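Local coordinates for protein endoglucanase EG-II (PDB 3QR3) that hydrolyses internal beta-1,4-glucosidic bonds of cellulose as an endoglucanase, with a TIM-barrel catalytic domain of glycosyl hydrolase family 5, at residues A[60-65]-A[98-103]; A[89-94]-A[134-139]; A[102-107]-A[145-150]; A[288-293]-A[323-328]. All coordinates share one frame; numbering follows the deposited sequence. Where two conformers were deposited one is given.

The four contacts sample one TIM barrel. Interactions 1 and 3 share Val102 and Asp103 of strand 99-104, and Arg61 NH2 probably hydrogen-bonds Asn148 OD1 at 2.9 Å, linking them into one polar network. That network leads to Glu149, whose side chain lies about 4 Å from a bound sulfate, in the position where family relatives carry an active-site glutamate. Interaction 2 backs the barrel wall: the disulfide Cys93 SG-Cys100 SG, 2.0 Å, connects it to interaction 1. Interaction 4 joins strand 287-296 to the end of helix 319-325, its centre about 22 Å from that of interaction 2, yet His105 CE1 meets Trp293 CH2 at 3.9 Å, linking it to interaction 3.

Interaction 1: A[60-65]-A[98-103]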
loop_
_atom_site.group_PDB
_atom_site.type_symbol
_atom_site.label_atom_id
_atom_site.label_comp_id
_atom_site.label_asym_id
_atom_site.label_seq_id
_atom_site.Cartn_x
_atom_site.Cartn_y
_atom_site.Cartn_z
ATOM N N PHE A 60 -1.425 -3.851 -7.728
ATOM C CA PHE A 60 -2.294 -2.780 -7.233
ATOM C C PHE A 60 -2.403 -2.868 -5.730
ATOM O O PHE A 60 -2.336 -3.949 -5.156
ATOM C CB PHE A 60 -3.673 -2.833 -7.896
ATOM C CG PHE A 60 -3.592 -2.719 -9.384
ATOM C CD1 PHE A 60 -3.343 -1.499 -9.974
ATOM C CD2 PHE A 60 -3.687 -3.843 -10.181
ATOM C CE1 PHE A 60 -3.216 -1.380 -11.352
ATOM C CE2 PHE A 60 -3.575 -3.740 -11.559
ATOM C CZ PHE A 60 -3.335 -2.503 -12.144
ATOM N N ARG A 61 -2.542 -1.715 -5.096
ATOM C CA ARG A 61 -2.719 -1.648 -3.662
ATOM C C ARG A 61 -4.137 -1.164 -3.415
ATOM O O ARG A 61 -4.594 -0.207 -4.055
ATOM C CB ARG A 61 -1.710 -0.670 -3.075
ATOM C CG ARG A 61 -1.708 -0.560 -1.561
ATOM C CD ARG A 61 -0.377 0.029 -1.144
ATOM N NE ARG A 61 -0.203 0.274 0.288
ATOM C CZ ARG A 61 -0.502 1.416 0.895
ATOM N NH1 ARG A 61 -1.068 2.418 0.220
ATOM N NH2 ARG A 61 -0.258 1.544 2.191
ATOM N N LEU A 62 -4.832 -1.830 -2.496
ATOM C CA LEU A 62 -6.255 -1.571 -2.271
ATOM C C LEU A 62 -6.496 -1.148 -0.828
ATOM O O LEU A 62 -6.801 -1.986 0.038
ATOM C CB LEU A 62 -7.075 -2.821 -2.597
ATOM C CG LEU A 62 -6.819 -3.514 -3.946
ATOM C CD1 LEU A 62 -7.760 -4.709 -4.128
ATOM C CD2 LEU A 62 -6.982 -2.545 -5.108
ATOM N N PRO A 63 -6.351 0.155 -0.560
ATOM C CA PRO A 63 -6.502 0.704 0.787
ATOM C C PRO A 63 -7.910 0.512 1.296
ATOM O O PRO A 63 -8.860 0.740 0.547
ATOM C CB PRO A 63 -6.245 2.201 0.588
ATOM C CG PRO A 63 -5.503 2.305 -0.666
ATOM C CD PRO A 63 -6.009 1.196 -1.537
ATOM N N VAL A 64 -8.043 0.108 2.556
ATOM C CA VAL A 64 -9.363 -0.023 3.162
ATOM C C VAL A 64 -9.277 0.223 4.659
ATOM O O VAL A 64 -8.269 -0.101 5.304
ATOM C CB VAL A 64 -9.998 -1.399 2.876
ATOM C CG1 VAL A 64 -9.076 -2.508 3.341
ATOM C CG2 VAL A 64 -11.379 -1.502 3.563
ATOM N N GLY A 65 -10.329 0.815 5.208
ATOM C CA GLY A 65 -10.368 1.100 6.627
ATOM C C GLY A 65 -10.621 -0.154 7.440
ATOM O O GLY A 65 -11.468 -0.977 7.091
ATOM N N ALA A 98 -2.472 -9.748 -11.707
ATOM C CA ALA A 98 -1.664 -8.863 -10.869
ATOM C C ALA A 98 -1.531 -9.401 -9.452
ATOM O O ALA A 98 -2.282 -10.281 -9.040
ATOM C CB ALA A 98 -2.259 -7.455 -10.834
ATOM N N TYR A 99 -0.552 -8.873 -8.725
ATOM C CA TYR A 99 -0.485 -9.005 -7.276
ATOM C C TYR A 99 -1.333 -7.909 -6.672
ATOM O O TYR A 99 -1.417 -6.809 -7.227
ATOM C CB TYR A 99 0.955 -8.863 -6.797
ATOM C CG TYR A 99 1.722 -10.152 -6.859
ATOM C CD1 TYR A 99 2.111 -10.691 -8.075
ATOM C CD2 TYR A 99 2.065 -10.829 -5.697
ATOM C CE1 TYR A 99 2.825 -11.880 -8.133
ATOM C CE2 TYR A 99 2.769 -12.011 -5.745
ATOM C CZ TYR A 99 3.147 -12.532 -6.964
ATOM O OH TYR A 99 3.855 -13.710 -7.009
ATOM N N CYS A 100 -1.952 -8.202 -5.532
ATOM C CA CYS A 100 -2.913 -7.285 -4.942
ATOM C C CYS A 100 -2.643 -7.066 -3.462
ATOM O O CYS A 100 -2.754 -7.989 -2.654
ATOM C CB CYS A 100 -4.336 -7.806 -5.141
ATOM S SG CYS A 100 -5.454 -6.564 -5.828
ATOM N N ILE A 101 -2.291 -5.832 -3.116
ATOM C CA ILE A 101 -1.952 -5.501 -1.738
ATOM C C ILE A 101 -3.178 -5.063 -0.954
ATOM O O ILE A 101 -3.810 -4.037 -1.266
ATOM C CB ILE A 101 -0.881 -4.396 -1.653
ATOM C CG1 ILE A 101 0.357 -4.771 -2.460
ATOM C CG2 ILE A 101 -0.510 -4.134 -0.190
ATOM C CD1 ILE A 101 1.405 -3.664 -2.522
ATOM N N VAL A 102 -3.526 -5.859 0.049
ATOM C CA VAL A 102 -4.591 -5.508 0.977
ATOM C C VAL A 102 -3.970 -4.581 2.009
ATOM O O VAL A 102 -3.071 -4.980 2.746
ATOM C CB VAL A 102 -5.175 -6.771 1.644
ATOM C CG1 VAL A 102 -6.152 -6.405 2.788
ATOM C CG2 VAL A 102 -5.867 -7.641 0.602
ATOM N N ASP A 103 -4.409 -3.329 2.029
ATOM C CA ASP A 103 -3.773 -2.310 2.872
ATOM C C ASP A 103 -4.749 -1.786 3.909
ATOM O O ASP A 103 -5.756 -1.165 3.563
ATOM C CB ASP A 103 -3.246 -1.150 2.012
ATOM C CG ASP A 103 -3.184 0.173 2.771
ATOM O OD1 ASP A 103 -2.642 0.199 3.895
ATOM O OD2 ASP A 103 -3.664 1.201 2.232
#
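The guanidinium of Arg61 and the carboxylate of Asp103 are stacked with their planes 15° apart, Asp103 OD2 lying 3.2 Å above one face, nearer the edge than the middle. Arg61 NH2 and Asp103 OD1 form a salt bridge at 3.2 Å, but the oxygen stands off the guanidinium plane, so the attraction is one of charge rather than a directed N-H bond. The N-H groups are used elsewhere: NH1 meets Glu260 and Asn9, and NH2 meets Asn148. With CG anti to the backbone N (chi1 -176°) and an extended chain, Arg61 passes Ile101 CB, 3.9 Å from CG. On the opposite sheet face, Phe60 CD2 approaches Ala98 CB at 3.9 Å.

Beneath these groups, 60-64 and 99-103 are neighbouring parallel strands of the TIM barrel. Ile101 is held through both backbone polar atoms: its N donates to Phe60 O at 2.8 Å and its O accepts Leu62 N at 2.7 Å. Val64 N bonds Asp103 O, also at 2.8 Å.

Since Asp103 OD2 also accepts a bond from His105, the carboxylate is held while it faces the cation, which would probably stabilise both charges in this buried setting.

Interaction 2: A[89-94]-A[134-139]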
loop_
_atom_site.group_PDB
_atom_site.type_symbol
_atom_site.label_atom_id
_atom_site.label_comp_id
_atom_site.label_asym_id
_atom_site.label_seq_id
_atom_site.Cartn_x
_atom_site.Cartn_y
_atom_site.Cartn_z
ATOM N N LEU A 89 -13.260 -6.137 -5.314
ATOM C CA LEU A 89 -12.146 -5.346 -5.826
ATOM C C LEU A 89 -10.861 -6.201 -5.830
ATOM O O LEU A 89 -10.081 -6.183 -6.785
ATOM C CB LEU A 89 -11.969 -4.076 -4.989
ATOM C CG LEU A 89 -10.897 -3.092 -5.459
ATOM C CD1 LEU A 89 -11.225 -2.584 -6.858
ATOM C CD2 LEU A 89 -10.776 -1.940 -4.467
ATOM N N VAL A 90 -10.673 -6.971 -4.770
ATOM C CA VAL A 90 -9.537 -7.893 -4.680
ATOM C C VAL A 90 -9.508 -8.915 -5.825
ATOM O O VAL A 90 -8.480 -9.096 -6.472
ATOM C CB VAL A 90 -9.528 -8.650 -3.328
ATOM C CG1 VAL A 90 -8.369 -9.652 -3.271
ATOM C CG2 VAL A 90 -9.436 -7.667 -2.173
ATOM N N GLN A 91 -10.636 -9.581 -6.071
ATOM C CA GLN A 91 -10.709 -10.553 -7.157
ATOM C C GLN A 91 -10.545 -9.902 -8.530
ATOM O O GLN A 91 -9.972 -10.498 -9.434
ATOM C CB GLN A 91 -12.001 -11.374 -7.087
ATOM C CG GLN A 91 -12.151 -12.184 -5.801
ATOM C CD GLN A 91 -10.917 -13.031 -5.488
ATOM O OE1 GLN A 91 -10.291 -13.594 -6.382
ATOM N NE2 GLN A 91 -10.564 -13.112 -4.209
ATOM N N GLY A 92 -11.021 -8.671 -8.680
ATOM C CA GLY A 92 -10.871 -7.978 -9.945
ATOM C C GLY A 92 -9.402 -7.764 -10.243
ATOM O O GLY A 92 -8.936 -7.907 -11.376
ATOM N N CYS A 93 -8.666 -7.419 -9.198
ATOM C CA CYS A 93 -7.229 -7.218 -9.297
ATOM C C CYS A 93 -6.529 -8.546 -9.616
ATOM O O CYS A 93 -5.704 -8.631 -10.525
ATOM C CB CYS A 93 -6.718 -6.635 -7.976
ATOM S SG CYS A 93 -4.945 -6.604 -7.807
ATOM N N LEU A 94 -6.887 -9.591 -8.879
ATOM C CA LEU A 94 -6.252 -10.903 -9.057
ATOM C C LEU A 94 -6.576 -11.529 -10.420
ATOM O O LEU A 94 -5.763 -12.251 -10.982
ATOM C CB LEU A 94 -6.673 -11.858 -7.937
ATOM C CG LEU A 94 -6.226 -11.552 -6.506
ATOM C CD1 LEU A 94 -6.928 -12.489 -5.561
ATOM C CD2 LEU A 94 -4.703 -11.669 -6.351
ATOM N N SER A 134 -6.930 -16.293 6.570
ATOM C CA SER A 134 -7.740 -17.487 6.351
ATOM C C SER A 134 -8.532 -17.377 5.047
ATOM O O SER A 134 -8.598 -18.327 4.263
ATOM C CB SER A 134 -8.682 -17.717 7.530
ATOM O OG SER A 134 -9.507 -18.847 7.295
ATOM N N LYS A 135 -9.123 -16.209 4.807
ATOM C CA LYS A 135 -9.890 -16.007 3.581
ATOM C C LYS A 135 -9.001 -16.156 2.349
ATOM O O LYS A 135 -9.393 -16.769 1.363
ATOM C CB LYS A 135 -10.538 -14.622 3.568
ATOM C CG LYS A 135 -11.375 -14.343 2.315
ATOM C CD LYS A 135 -12.178 -13.047 2.452
ATOM C CE LYS A 135 -13.155 -12.881 1.294
ATOM N NZ LYS A 135 -14.283 -13.856 1.365
ATOM N N TYR A 136 -7.795 -15.603 2.417
ATOM C CA TYR A 136 -6.943 -15.504 1.240
ATOM C C TYR A 136 -5.809 -16.526 1.184
ATOM O O TYR A 136 -4.957 -16.458 0.303
ATOM C CB TYR A 136 -6.395 -14.078 1.135
ATOM C CG TYR A 136 -7.493 -13.093 0.814
ATOM C CD1 TYR A 136 -8.218 -13.216 -0.356
ATOM C CD2 TYR A 136 -7.834 -12.071 1.693
ATOM C CE1 TYR A 136 -9.241 -12.344 -0.663
ATOM C CE2 TYR A 136 -8.863 -11.178 1.390
ATOM C CZ TYR A 136 -9.558 -11.325 0.208
ATOM O OH TYR A 136 -10.586 -10.463 -0.123
ATOM N N ALA A 137 -5.815 -17.476 2.115
ATOM C CA ALA A 137 -4.715 -18.434 2.238
ATOM C C ALA A 137 -4.342 -19.115 0.920
ATOM O O ALA A 137 -3.166 -19.335 0.649
ATOM C CB ALA A 137 -5.028 -19.478 3.313
ATOM N N SER A 138 -5.340 -19.442 0.103
ATOM C CA SER A 138 -5.096 -20.209 -1.116
ATOM C C SER A 138 -4.731 -19.334 -2.312
ATOM O O SER A 138 -4.454 -19.851 -3.387
ATOM C CB SER A 138 -6.317 -21.058 -1.473
ATOM O OG SER A 138 -7.404 -20.230 -1.865
ATOM N N GLN A 139 -4.727 -18.015 -2.129
ATOM C CA GLN A 139 -4.424 -17.098 -3.236
ATOM C C GLN A 139 -3.060 -16.435 -3.058
ATOM O O GLN A 139 -2.923 -15.459 -2.320
ATOM C CB GLN A 139 -5.540 -16.069 -3.388
ATOM C CG GLN A 139 -6.891 -16.724 -3.628
ATOM C CD GLN A 139 -7.983 -15.734 -3.980
ATOM O OE1 GLN A 139 -8.421 -14.943 -3.140
ATOM N NE2 GLN A 139 -8.451 -15.788 -5.218
#
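Gln91 NE2 spends its hydrogens on two acceptors, Gln139 OE1 at 3.0 Å and Asp87 OD1 one turn back in its own helix. The first bond is nearly straight, 167° at the hydrogen, and reaches OE1 in the carbonyl plane, on a lone pair. In the reverse direction, Gln139 NE2 donates to Gln91 OE1 at 3.1 Å. The outcome is a cyclic amide pair, nearly coplanar with 14° between the planes. The bend of Gln91 at chi2 (-51°) brings its amide round to meet the extended side chain of Gln139.

Because Asp87 can only accept from Gln91, the amide's rotation is settled, and the reciprocal pairing settles that of Gln139 as well. Asp87 OD1 also hydrogen-bonds Tyr136 OH. Val90 CG1 makes an apolar contact with Tyr136 CE1, tip to tip at 3.8 Å, and the Leu94 CD1 methyl rests against the Gln139 amide, 3.6 Å from NE2. The Tyr136 ring turns its edge to Gln91 NE2.

At the C-terminal side of helix 122-136, a type I turn from Tyr136 to Gln139 places both residues against helix 80-95, a meeting of successive helices of the outer helical layer of a TIM barrel.

Interaction 3: A[102-107]-A[145-150]; sequences VDIHNY and GIMNEP
Asn148 lays its amide flat on the imidazole of His105, the two planes only 17° apart, and presents the same nitrogen to the face of a second ring. Its ND2 stands 3.2 Å above the His105 plane, toward the rim, and 3.5 Å above that of Tyr107, to which the amide is nearly upright (81°). Asn148 opens the Asn-Glu-Pro sequence that follows strand 142-145 of the TIM barrel; in family 5 relatives the glutamate of this motif is the acid/base, and Glu149 probably has that role. A sulfate lies near Glu149, whose OE2 hydrogen-bonds His219.

The stack is fixed from both partners. His105 ND1 donates to Asp103 OD2 at 2.7 Å, using the syn lone pair, with the oxygen close to the ring plane. On the other side of the stack, Asn148 OD1 is taken up by Arg61, which leaves ND2 to meet the rings. With CG anti to the backbone N (chi1 -178°), the Asn148 amide is carried over the His105 ring; CB itself lies 3.2 Å from Asp103 OD1.

Backbone bonds join the two segments as the parallel pairing gives way to loop. Gly145 N donates to Val102 O at 2.8 Å, and Asn148 N to Ile104 O at 2.9 Å; Tyr107 N reaches Asn148 O in a weak, bent bond. Met147 doubles back at chi2 and chi3, so that SD comes within 3.5 Å of Tyr107 N and the terminal CE touches Ile104 CG2. Alongside the Tyr107 ring, Glu149 runs in the same direction, its OE1 3.7 Å from Tyr107 CE2.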
loop_
_atom_site.group_PDB
_atom_site.type_symbol
_atom_site.label_atom_id
_atom_site.label_comp_id
_atom_site.label_asym_id
_atom_site.label_seq_id
_atom_site.Cartn_x
_atom_site.Cartn_y
_atom_site.Cartn_z
ATOM N N VAL A 102 -3.526 -5.859 0.049
ATOM C CA VAL A 102 -4.591 -5.508 0.977
ATOM C C VAL A 102 -3.970 -4.581 2.009
ATOM O O VAL A 102 -3.071 -4.980 2.746
ATOM C CB VAL A 102 -5.175 -6.771 1.644
ATOM C CG1 VAL A 102 -6.152 -6.405 2.788
ATOM C CG2 VAL A 102 -5.867 -7.641 0.602
ATOM N N ASP A 103 -4.409 -3.329 2.029
ATOM C CA ASP A 103 -3.773 -2.310 2.872
ATOM C C ASP A 103 -4.749 -1.786 3.909
ATOM O O ASP A 103 -5.756 -1.165 3.563
ATOM C CB ASP A 103 -3.246 -1.150 2.012
ATOM C CG ASP A 103 -3.184 0.173 2.771
ATOM O OD1 ASP A 103 -2.642 0.199 3.895
ATOM O OD2 ASP A 103 -3.664 1.201 2.232
ATOM N N ILE A 104 -4.459 -2.050 5.180
ATOM C CA ILE A 104 -5.282 -1.534 6.272
ATOM C C ILE A 104 -4.845 -0.097 6.548
ATOM O O ILE A 104 -3.753 0.134 7.040
ATOM C CB ILE A 104 -5.150 -2.412 7.531
ATOM C CG1 ILE A 104 -5.541 -3.856 7.206
ATOM C CG2 ILE A 104 -6.056 -1.897 8.646
ATOM C CD1 ILE A 104 -6.991 -4.006 6.745
ATOM N N HIS A 105 -5.693 0.868 6.202
ATOM C CA HIS A 105 -5.259 2.262 6.126
ATOM C C HIS A 105 -5.481 2.972 7.474
ATOM O O HIS A 105 -6.267 3.913 7.562
ATOM C CB HIS A 105 -6.031 2.967 4.997
ATOM C CG HIS A 105 -5.225 3.978 4.242
ATOM N ND1 HIS A 105 -4.195 3.628 3.390
ATOM C CD2 HIS A 105 -5.300 5.329 4.209
ATOM C CE1 HIS A 105 -3.670 4.724 2.866
ATOM N NE2 HIS A 105 -4.326 5.769 3.345
ATOM N N ASN A 106 -4.788 2.529 8.523
ATOM C CA ASN A 106 -5.136 2.983 9.873
ATOM C C ASN A 106 -4.073 3.651 10.751
ATOM O O ASN A 106 -4.340 3.952 11.910
ATOM C CB ASN A 106 -5.803 1.861 10.655
ATOM C CG ASN A 106 -7.287 1.793 10.412
ATOM O OD1 ASN A 106 -8.079 2.227 11.243
ATOM N ND2 ASN A 106 -7.677 1.248 9.266
ATOM N N TYR A 107 -2.884 3.873 10.210
ATOM C CA TYR A 107 -1.846 4.618 10.912
ATOM C C TYR A 107 -1.529 4.013 12.283
ATOM O O TYR A 107 -1.189 4.733 13.222
ATOM C CB TYR A 107 -2.263 6.086 11.039
ATOM C CG TYR A 107 -2.636 6.697 9.707
ATOM C CD1 TYR A 107 -3.934 6.608 9.223
ATOM C CD2 TYR A 107 -1.687 7.337 8.922
ATOM C CE1 TYR A 107 -4.282 7.150 8.000
ATOM C CE2 TYR A 107 -2.030 7.890 7.684
ATOM C CZ TYR A 107 -3.330 7.790 7.239
ATOM O OH TYR A 107 -3.690 8.323 6.026
ATOM N N GLY A 145 -0.635 -6.196 3.417
ATOM C CA GLY A 145 -0.137 -4.877 3.791
ATOM C C GLY A 145 -0.551 -4.513 5.205
ATOM O O GLY A 145 -1.561 -3.815 5.445
ATOM N N ILE A 146 0.242 -4.998 6.149
ATOM C CA ILE A 146 -0.119 -5.002 7.570
ATOM C C ILE A 146 -0.725 -3.703 8.093
ATOM O O ILE A 146 -1.740 -3.721 8.800
ATOM C CB ILE A 146 1.101 -5.419 8.426
ATOM C CG1 ILE A 146 1.419 -6.891 8.169
ATOM C CG2 ILE A 146 0.842 -5.183 9.909
ATOM C CD1 ILE A 146 2.515 -7.469 9.107
ATOM N N MET A 147 -0.118 -2.576 7.745
ATOM C CA MET A 147 -0.569 -1.298 8.272
ATOM C C MET A 147 -0.021 -0.123 7.478
ATOM O O MET A 147 1.156 -0.075 7.153
ATOM C CB MET A 147 -0.189 -1.150 9.750
ATOM C CG MET A 147 -0.674 0.155 10.389
ATOM S SD MET A 147 -2.463 0.377 10.280
ATOM C CE MET A 147 -3.010 -1.157 11.013
ATOM N N ASN A 148 -0.895 0.831 7.183
ATOM C CA ASN A 148 -0.495 2.040 6.495
ATOM C C ASN A 148 0.050 3.077 7.483
ATOM O O ASN A 148 -0.620 3.438 8.454
ATOM C CB ASN A 148 -1.696 2.621 5.737
ATOM C CG ASN A 148 -1.340 3.870 4.962
ATOM O OD1 ASN A 148 -0.671 3.798 3.940
ATOM N ND2 ASN A 148 -1.802 5.021 5.440
ATOM N N GLU A 149 1.277 3.521 7.244
ATOM C CA GLU A 149 1.860 4.695 7.908
ATOM C C GLU A 149 1.753 4.789 9.436
ATOM O O GLU A 149 1.200 5.763 9.965
ATOM C CB GLU A 149 1.356 5.984 7.241
ATOM C CG GLU A 149 1.834 6.074 5.800
ATOM C CD GLU A 149 1.678 7.443 5.182
ATOM O OE1 GLU A 149 1.087 8.323 5.829
ATOM O OE2 GLU A 149 2.167 7.630 4.041
ATOM N N PRO A 150 2.310 3.789 10.152
ATOM C CA PRO A 150 2.498 4.001 11.585
ATOM C C PRO A 150 3.294 5.272 11.791
ATOM O O PRO A 150 4.184 5.576 10.984
ATOM C CB PRO A 150 3.348 2.791 12.013
ATOM C CG PRO A 150 3.013 1.721 11.004
ATOM C CD PRO A 150 2.871 2.501 9.705
HETATM O O HOH W 1 -0.784 -1.308 4.522
#

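Interaction 4: A[288-293]-A[323-328]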
loop_
_atom_site.group_PDB
_atom_site.type_symbol
_atom_site.label_atom_id
_atom_site.label_comp_id
_atom_site.label_asym_id
_atom_site.label_seq_id
_atom_site.Cartn_x
_atom_site.Cartn_y
_atom_site.Cartn_z
ATOM N N LEU A 288 11.570 -4.346 -4.897
ATOM C CA LEU A 288 10.632 -5.267 -5.541
ATOM C C LEU A 288 9.604 -4.546 -6.401
ATOM O O LEU A 288 8.994 -5.143 -7.282
ATOM C CB LEU A 288 9.896 -6.115 -4.496
ATOM C CG LEU A 288 10.506 -7.478 -4.187
ATOM C CD1 LEU A 288 9.691 -8.200 -3.113
ATOM C CD2 LEU A 288 10.588 -8.312 -5.450
ATOM N N GLY A 289 9.394 -3.261 -6.135
ATOM C CA GLY A 289 8.422 -2.521 -6.913
ATOM C C GLY A 289 8.101 -1.132 -6.409
ATOM O O GLY A 289 8.603 -0.691 -5.372
ATOM N N TYR A 290 7.271 -0.432 -7.171
ATOM C CA TYR A 290 6.767 0.881 -6.775
ATOM C C TYR A 290 5.278 0.958 -7.071
ATOM O O TYR A 290 4.797 0.356 -8.036
ATOM C CB TYR A 290 7.506 2.013 -7.501
ATOM C CG TYR A 290 7.370 1.987 -9.011
ATOM C CD1 TYR A 290 6.266 2.552 -9.647
ATOM C CD2 TYR A 290 8.356 1.408 -9.799
ATOM C CE1 TYR A 290 6.150 2.528 -11.042
ATOM C CE2 TYR A 290 8.252 1.376 -11.178
ATOM C CZ TYR A 290 7.154 1.937 -11.798
ATOM O OH TYR A 290 7.078 1.894 -13.175
ATOM N N VAL A 291 4.553 1.698 -6.239
ATOM C CA VAL A 291 3.109 1.859 -6.403
ATOM C C VAL A 291 2.714 3.330 -6.277
ATOM O O VAL A 291 2.917 3.946 -5.238
ATOM C CB VAL A 291 2.322 1.035 -5.357
ATOM C CG1 VAL A 291 0.837 1.001 -5.709
ATOM C CG2 VAL A 291 2.877 -0.388 -5.264
ATOM N N GLY A 292 2.142 3.890 -7.332
ATOM C CA GLY A 292 1.808 5.305 -7.350
ATOM C C GLY A 292 0.569 5.616 -6.534
ATOM O O GLY A 292 -0.303 4.760 -6.381
ATOM N N TRP A 293 0.508 6.834 -5.997
ATOM C CA TRP A 293 -0.683 7.353 -5.308
ATOM C C TRP A 293 -1.162 8.623 -6.027
ATOM O O TRP A 293 -0.399 9.581 -6.151
ATOM C CB TRP A 293 -0.357 7.689 -3.841
ATOM C CG TRP A 293 -1.567 8.163 -3.052
ATOM C CD1 TRP A 293 -2.051 9.441 -2.979
ATOM C CD2 TRP A 293 -2.439 7.359 -2.239
ATOM N NE1 TRP A 293 -3.170 9.481 -2.178
ATOM C CE2 TRP A 293 -3.431 8.219 -1.710
ATOM C CE3 TRP A 293 -2.485 5.997 -1.915
ATOM C CZ2 TRP A 293 -4.453 7.763 -0.872
ATOM C CZ3 TRP A 293 -3.490 5.545 -1.071
ATOM C CH2 TRP A 293 -4.468 6.427 -0.564
ATOM N N SER A 323 4.001 9.427 -18.431
ATOM C CA SER A 323 5.417 9.744 -18.610
ATOM C C SER A 323 6.366 8.957 -17.695
ATOM O O SER A 323 7.507 8.733 -18.067
ATOM C CB SER A 323 5.672 11.242 -18.388
ATOM O OG SER A 323 4.812 12.058 -19.174
ATOM N N CYS A 324 5.915 8.537 -16.509
ATOM C CA CYS A 324 6.847 8.015 -15.505
ATOM C C CYS A 324 6.526 6.643 -14.916
ATOM O O CYS A 324 7.427 5.833 -14.701
ATOM C CB CYS A 324 7.017 9.027 -14.367
ATOM S SG CYS A 324 7.802 10.561 -14.882
ATOM N N LEU A 325 5.259 6.384 -14.626
ATOM C CA LEU A 325 4.910 5.139 -13.953
ATOM C C LEU A 325 4.661 3.992 -14.916
ATOM O O LEU A 325 5.035 2.850 -14.634
ATOM C CB LEU A 325 3.693 5.340 -13.051
ATOM C CG LEU A 325 3.883 6.458 -12.031
ATOM C CD1 LEU A 325 2.670 6.558 -11.124
ATOM C CD2 LEU A 325 5.146 6.214 -11.215
ATOM N N ALA A 326 4.029 4.304 -16.044
ATOM C CA ALA A 326 3.606 3.299 -17.007
ATOM C C ALA A 326 4.798 2.566 -17.602
ATOM O O ALA A 326 5.884 3.120 -17.717
ATOM C CB ALA A 326 2.779 3.943 -18.116
ATOM N N ARG A 327 4.586 1.309 -17.974
ATOM C CA ARG A 327 5.594 0.547 -18.689
ATOM C C ARG A 327 5.003 0.108 -20.007
ATOM O O ARG A 327 4.444 -0.982 -20.100
ATOM C CB ARG A 327 6.000 -0.679 -17.878
ATOM C CG ARG A 327 6.757 -0.354 -16.604
ATOM C CD ARG A 327 7.038 -1.621 -15.798
ATOM N NE ARG A 327 8.194 -1.459 -14.927
ATOM C CZ ARG A 327 8.619 -2.388 -14.078
ATOM N NH1 ARG A 327 7.973 -3.548 -13.976
ATOM N NH2 ARG A 327 9.687 -2.159 -13.331
ATOM N N LYS A 328 5.101 0.962 -21.022
ATOM C CA LYS A 328 4.546 0.632 -22.328
ATOM C C LYS A 328 5.601 -0.012 -23.226
ATOM O O LYS A 328 5.301 -0.425 -24.348
ATOM C CB LYS A 328 3.976 1.874 -23.004
ATOM C CG LYS A 328 3.166 2.788 -22.111
ATOM C CD LYS A 328 3.195 4.206 -22.693
ATOM C CE LYS A 328 2.088 5.086 -22.161
ATOM N NZ LYS A 328 0.750 4.554 -22.544
HETATM O O HOH W 2 9.335 1.296 -14.599
#
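Tyr290 points its phenol outward from the strand, past the side chain of Leu325, and ends at that residue's backbone carbonyl. The hydroxyl donates to Leu325 O at 2.7 Å, and the oxygen lies near the plane of the ring, at its edge. Seen from the acceptor, the approach is bent (C=O...OH 133°) and tilted 21° from the carbonyl plane.

The Leu325 side chain crosses that of Tyr290 obliquely: CD2 meets the CD1-CE1 side of the ring, 3.8 Å from Tyr290 CE1, while the other branch, CD1, reaches back to Gly292 CA at 4.1 Å. One leucine thus spans two strand residues whose neighbour Val291 faces the other way. The strand is the last of the TIM barrel and 319-325 the last helix of the chain, so the pair joins the final beta/alpha unit; the Cys324-Cys274 disulfide ties the same helix to 267-281, from which Ile277 and Leu280 also pack on Tyr290.

Arg327 reaches the phenol through water 2, which donates to Tyr290 OH at 2.7 Å and accepts from Arg327 NE at 3.0 Å, lying at the edge of the guanidinium, in its plane. Arg327 NE and Tyr290 OH themselves are 3.9 Å apart, so the water bridges them. The extended Arg327 chain carries its NH2 on to Val3 O and Asn281 OD1.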